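Local coordinates for protein glutathione S-transferase (Ceriporiopsis subvermispora, PDB 6J3E) that probably conjugates glutathione to electrophilic substrates as a serine-type fungal glutathione S-transferase, related to bacterial beta-etherases of the LigE kind, at residues Lys39-Val51 with Leu139-Arg151. Residues are numbered along the deposited sequence; the frame is centred on the assembly and turned at random.
Sequences KTIWVEYPDIASV and LNPRSEEFFRRTR. With EDO (1,2-ethanediol), chain G.
Glu44 and Ser143 meet where the thioredoxin-like N-terminal domain of this glutathione S-transferase touches its helical C-terminal domain, a worked example of polar bonds and aromatic packing sharing one domain interface. Among the hydrogen bonds, Ser143 OG does double duty: it donates to Glu44 OE1 and accepts the backbone N-H of Tyr45 (N to OG 2.8 Å). The other carboxylate oxygen, Glu44 OE2, offers its syn lone pair to Asn140 ND2 at 2.8 Å, nearly in the amide plane, while a water joins OE1 to the backbone N of Asn140. Asn13 ND2 is hydrogen-bonded to Asn140 OD1, engaging both ends of that amide.

The salt bridge lies farther out. Arg142, its chain bent at chi3 (51°), grips Asp47 end-on with NH1 and NH2, NH1 to OD2 measuring 3.0 Å; guanidinium and carboxylate are nearly coplanar, and Pro46 CG lies over one guanidinium face, 3.7 Å from Arg142 NH2.

Aromatic contacts complete the interface. Pro46 CA sits over the Phe146 ring, 4.0 Å from its centroid in a CH-pi contact. Phe147 turns its edge to the face of Tyr45, a T-shaped pair with centroids 5.2 Å apart. Arg151, which binds glutathione in another structure of this protein and has none here, brings NH2 within 3.8 Å of Tyr45 CE1. The chemistry thus implies a loop held by directional bonds at Glu44, the Tyr45 N-H and Asp47, with Tyr45 packed against the helix that carries Arg151.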
# COMPACT_ATOMS: atom_id res chain seq x y z
N LYS A 39 -17.29 -26.27 7.68
CA LYS A 39 -16.80 -27.08 8.78
C LYS A 39 -15.33 -26.74 9.01
O LYS A 39 -14.56 -26.61 8.05
CB LYS A 39 -16.98 -28.56 8.45
CG LYS A 39 -16.39 -29.54 9.44
CD LYS A 39 -16.48 -30.98 8.93
CE LYS A 39 -16.16 -31.08 7.44
NZ LYS A 39 -15.15 -32.14 7.17
N THR A 40 -14.94 -26.59 10.27
CA THR A 40 -13.56 -26.27 10.59
C THR A 40 -12.75 -27.54 10.83
O THR A 40 -13.19 -28.43 11.57
CB THR A 40 -13.46 -25.35 11.80
OG1 THR A 40 -14.04 -24.09 11.48
CG2 THR A 40 -11.97 -25.14 12.16
N ILE A 41 -11.57 -27.61 10.23
CA ILE A 41 -10.63 -28.71 10.42
C ILE A 41 -9.35 -28.13 11.04
O ILE A 41 -8.66 -27.32 10.41
CB ILE A 41 -10.31 -29.42 9.10
CG1 ILE A 41 -11.60 -29.97 8.48
CG2 ILE A 41 -9.32 -30.51 9.35
CD1 ILE A 41 -11.39 -30.90 7.32
N TRP A 42 -9.03 -28.56 12.26
CA TRP A 42 -7.95 -27.98 13.06
C TRP A 42 -6.63 -28.67 12.74
O TRP A 42 -6.51 -29.89 12.88
CB TRP A 42 -8.28 -28.08 14.55
CG TRP A 42 -9.53 -27.28 14.89
CD1 TRP A 42 -10.80 -27.77 15.10
CD2 TRP A 42 -9.64 -25.86 15.00
NE1 TRP A 42 -11.67 -26.73 15.36
CE2 TRP A 42 -10.98 -25.55 15.30
CE3 TRP A 42 -8.72 -24.81 14.88
CZ2 TRP A 42 -11.42 -24.25 15.49
CZ3 TRP A 42 -9.16 -23.52 15.08
CH2 TRP A 42 -10.49 -23.25 15.38
N VAL A 43 -5.64 -27.88 12.32
CA VAL A 43 -4.36 -28.41 11.85
C VAL A 43 -3.22 -27.76 12.61
O VAL A 43 -3.13 -26.53 12.67
CB VAL A 43 -4.20 -28.21 10.33
CG1 VAL A 43 -2.80 -28.64 9.88
CG2 VAL A 43 -5.29 -28.99 9.58
N GLU A 44 -2.34 -28.58 13.18
CA GLU A 44 -1.19 -28.05 13.88
C GLU A 44 -0.18 -27.51 12.88
O GLU A 44 -0.08 -27.98 11.74
CB GLU A 44 -0.54 -29.12 14.76
CG GLU A 44 -1.42 -29.64 15.89
CD GLU A 44 -1.70 -28.61 16.97
OE1 GLU A 44 -0.95 -27.61 17.07
OE2 GLU A 44 -2.68 -28.79 17.73
N TYR A 45 0.57 -26.50 13.31
CA TYR A 45 1.59 -25.86 12.48
C TYR A 45 2.47 -26.86 11.74
O TYR A 45 2.63 -26.71 10.52
CB TYR A 45 2.45 -24.92 13.34
CG TYR A 45 2.16 -23.46 13.10
CD1 TYR A 45 2.56 -22.84 11.92
CD2 TYR A 45 1.47 -22.70 14.04
CE1 TYR A 45 2.29 -21.50 11.69
CE2 TYR A 45 1.19 -21.35 13.82
CZ TYR A 45 1.61 -20.76 12.64
OH TYR A 45 1.34 -19.43 12.40
N PRO A 46 3.05 -27.88 12.38
CA PRO A 46 3.99 -28.74 11.65
C PRO A 46 3.32 -29.67 10.63
O PRO A 46 4.03 -30.22 9.77
CB PRO A 46 4.70 -29.52 12.77
CG PRO A 46 3.72 -29.52 13.90
CD PRO A 46 2.93 -28.26 13.80
N ASP A 47 2.00 -29.86 10.70
CA ASP A 47 1.28 -30.68 9.74
C ASP A 47 0.74 -29.88 8.57
O ASP A 47 0.14 -30.48 7.67
CB ASP A 47 0.10 -31.40 10.41
CG ASP A 47 0.46 -32.04 11.74
OD1 ASP A 47 1.60 -32.52 11.88
OD2 ASP A 47 -0.41 -32.05 12.64
N ILE A 48 0.93 -28.57 8.56
CA ILE A 48 0.25 -27.74 7.57
C ILE A 48 0.67 -28.15 6.16
O ILE A 48 -0.17 -28.39 5.28
CB ILE A 48 0.52 -26.25 7.83
CG1 ILE A 48 -0.26 -25.79 9.06
CG2 ILE A 48 0.13 -25.41 6.65
CD1 ILE A 48 0.05 -24.36 9.49
N ALA A 49 1.98 -28.25 5.93
CA ALA A 49 2.48 -28.69 4.64
C ALA A 49 1.87 -30.04 4.26
O ALA A 49 1.28 -30.20 3.18
CB ALA A 49 4.00 -28.77 4.69
N SER A 50 1.93 -30.99 5.20
CA SER A 50 1.45 -32.34 4.94
C SER A 50 -0.03 -32.36 4.56
O SER A 50 -0.44 -33.08 3.65
CB SER A 50 1.70 -33.21 6.16
OG SER A 50 1.49 -34.57 5.85
N VAL A 51 -0.85 -31.56 5.25
CA VAL A 51 -2.26 -31.54 4.92
C VAL A 51 -2.50 -30.86 3.58
O VAL A 51 -3.39 -31.24 2.82
CB VAL A 51 -3.05 -30.85 6.05
CG1 VAL A 51 -4.42 -30.38 5.53
CG2 VAL A 51 -3.20 -31.77 7.24
N LEU A 139 0.21 -21.70 21.86
CA LEU A 139 0.11 -22.83 20.94
C LEU A 139 0.15 -24.16 21.69
O LEU A 139 0.81 -24.29 22.72
CB LEU A 139 1.23 -22.78 19.91
CG LEU A 139 1.10 -21.66 18.89
CD1 LEU A 139 2.33 -21.58 17.99
CD2 LEU A 139 -0.18 -21.84 18.09
N ASN A 140 -0.58 -25.14 21.16
CA ASN A 140 -0.43 -26.53 21.58
C ASN A 140 1.03 -26.95 21.45
O ASN A 140 1.74 -26.48 20.56
CB ASN A 140 -1.31 -27.46 20.75
CG ASN A 140 -2.78 -27.31 21.04
OD1 ASN A 140 -3.16 -26.98 22.16
ND2 ASN A 140 -3.61 -27.55 20.04
N PRO A 141 1.48 -27.86 22.30
CA PRO A 141 2.92 -28.22 22.32
C PRO A 141 3.53 -28.60 20.97
O PRO A 141 4.67 -28.20 20.70
CB PRO A 141 2.94 -29.39 23.31
CG PRO A 141 1.77 -29.12 24.22
CD PRO A 141 0.71 -28.47 23.40
N ARG A 142 2.84 -29.35 20.12
CA ARG A 142 3.43 -29.72 18.83
C ARG A 142 3.66 -28.49 17.95
O ARG A 142 4.72 -28.35 17.32
CB ARG A 142 2.55 -30.75 18.11
CG ARG A 142 2.35 -32.09 18.84
CD ARG A 142 1.89 -33.19 17.86
NE ARG A 142 2.78 -33.24 16.69
CZ ARG A 142 2.39 -33.07 15.43
NH1 ARG A 142 1.10 -32.88 15.14
NH2 ARG A 142 3.30 -33.11 14.47
N SER A 143 2.67 -27.58 17.89
CA SER A 143 2.83 -26.32 17.16
C SER A 143 3.87 -25.43 17.83
O SER A 143 4.58 -24.69 17.13
CB SER A 143 1.50 -25.57 17.07
OG SER A 143 0.64 -26.10 16.06
N GLU A 144 3.96 -25.46 19.16
CA GLU A 144 4.92 -24.60 19.86
C GLU A 144 6.35 -24.99 19.53
O GLU A 144 7.19 -24.12 19.28
CB GLU A 144 4.68 -24.66 21.37
CG GLU A 144 5.42 -23.60 22.17
CD GLU A 144 6.90 -23.91 22.38
OE1 GLU A 144 7.68 -22.94 22.60
OE2 GLU A 144 7.29 -25.11 22.33
N GLU A 145 6.66 -26.29 19.54
CA GLU A 145 8.00 -26.72 19.14
C GLU A 145 8.33 -26.21 17.75
O GLU A 145 9.40 -25.62 17.52
CB GLU A 145 8.10 -28.26 19.21
CG GLU A 145 9.50 -28.85 18.93
CD GLU A 145 9.85 -28.93 17.43
OE1 GLU A 145 11.03 -28.69 17.09
OE2 GLU A 145 8.96 -29.24 16.60
N PHE A 146 7.40 -26.39 16.81
CA PHE A 146 7.61 -25.96 15.43
C PHE A 146 7.69 -24.44 15.32
O PHE A 146 8.57 -23.90 14.63
CB PHE A 146 6.47 -26.50 14.56
CG PHE A 146 6.60 -26.15 13.10
CD1 PHE A 146 6.17 -24.92 12.63
CD2 PHE A 146 7.14 -27.07 12.20
CE1 PHE A 146 6.27 -24.61 11.28
CE2 PHE A 146 7.25 -26.76 10.85
CZ PHE A 146 6.80 -25.52 10.39
N PHE A 147 6.77 -23.73 15.96
CA PHE A 147 6.71 -22.28 15.81
C PHE A 147 7.93 -21.61 16.41
O PHE A 147 8.58 -20.76 15.79
CB PHE A 147 5.43 -21.75 16.45
CG PHE A 147 5.13 -20.33 16.12
CD1 PHE A 147 4.34 -20.02 15.03
CD2 PHE A 147 5.63 -19.28 16.91
CE1 PHE A 147 4.06 -18.69 14.71
CE2 PHE A 147 5.34 -17.97 16.60
CZ PHE A 147 4.55 -17.68 15.49
N ARG A 148 8.28 -21.99 17.64
CA ARG A 148 9.42 -21.38 18.30
C ARG A 148 10.71 -21.61 17.50
O ARG A 148 11.49 -20.67 17.29
CB ARG A 148 9.54 -21.92 19.72
CG ARG A 148 10.73 -21.38 20.45
CD ARG A 148 10.93 -22.03 21.80
NE ARG A 148 9.98 -21.56 22.81
CZ ARG A 148 10.14 -20.41 23.48
NH1 ARG A 148 11.19 -19.62 23.23
NH2 ARG A 148 9.25 -20.06 24.40
N ARG A 149 10.92 -22.84 17.02
CA ARG A 149 12.18 -23.19 16.35
C ARG A 149 12.35 -22.39 15.07
O ARG A 149 13.40 -21.78 14.83
CB ARG A 149 12.22 -24.69 16.03
CG ARG A 149 13.56 -25.16 15.45
CD ARG A 149 13.41 -26.24 14.39
NE ARG A 149 12.28 -27.13 14.65
CZ ARG A 149 11.41 -27.51 13.72
NH1 ARG A 149 11.56 -27.06 12.47
NH2 ARG A 149 10.39 -28.31 14.02
N THR A 150 11.32 -22.40 14.21
CA THR A 150 11.41 -21.72 12.92
C THR A 150 11.47 -20.20 13.09
O THR A 150 12.26 -19.53 12.41
CB THR A 150 10.22 -22.13 12.03
OG1 THR A 150 8.98 -21.80 12.67
CG2 THR A 150 10.24 -23.62 11.77
N ARG A 151 10.64 -19.64 13.99
CA ARG A 151 10.60 -18.19 14.14
C ARG A 151 11.89 -17.67 14.76
O ARG A 151 12.42 -16.64 14.33
CB ARG A 151 9.39 -17.77 14.97
CG ARG A 151 8.10 -17.50 14.12
CD ARG A 151 7.67 -18.71 13.27
NE ARG A 151 6.51 -18.42 12.43
CZ ARG A 151 6.01 -19.23 11.49
NH1 ARG A 151 6.58 -20.40 11.25
NH2 ARG A 151 4.95 -18.88 10.80
C1 EDO G . 2.02 -16.36 11.82
O1 EDO G . 1.96 -17.63 11.12
C2 EDO G . 0.93 -15.40 11.36
O2 EDO G . 1.17 -14.16 12.03
O HOH W 1 -1.54 -25.22 18.31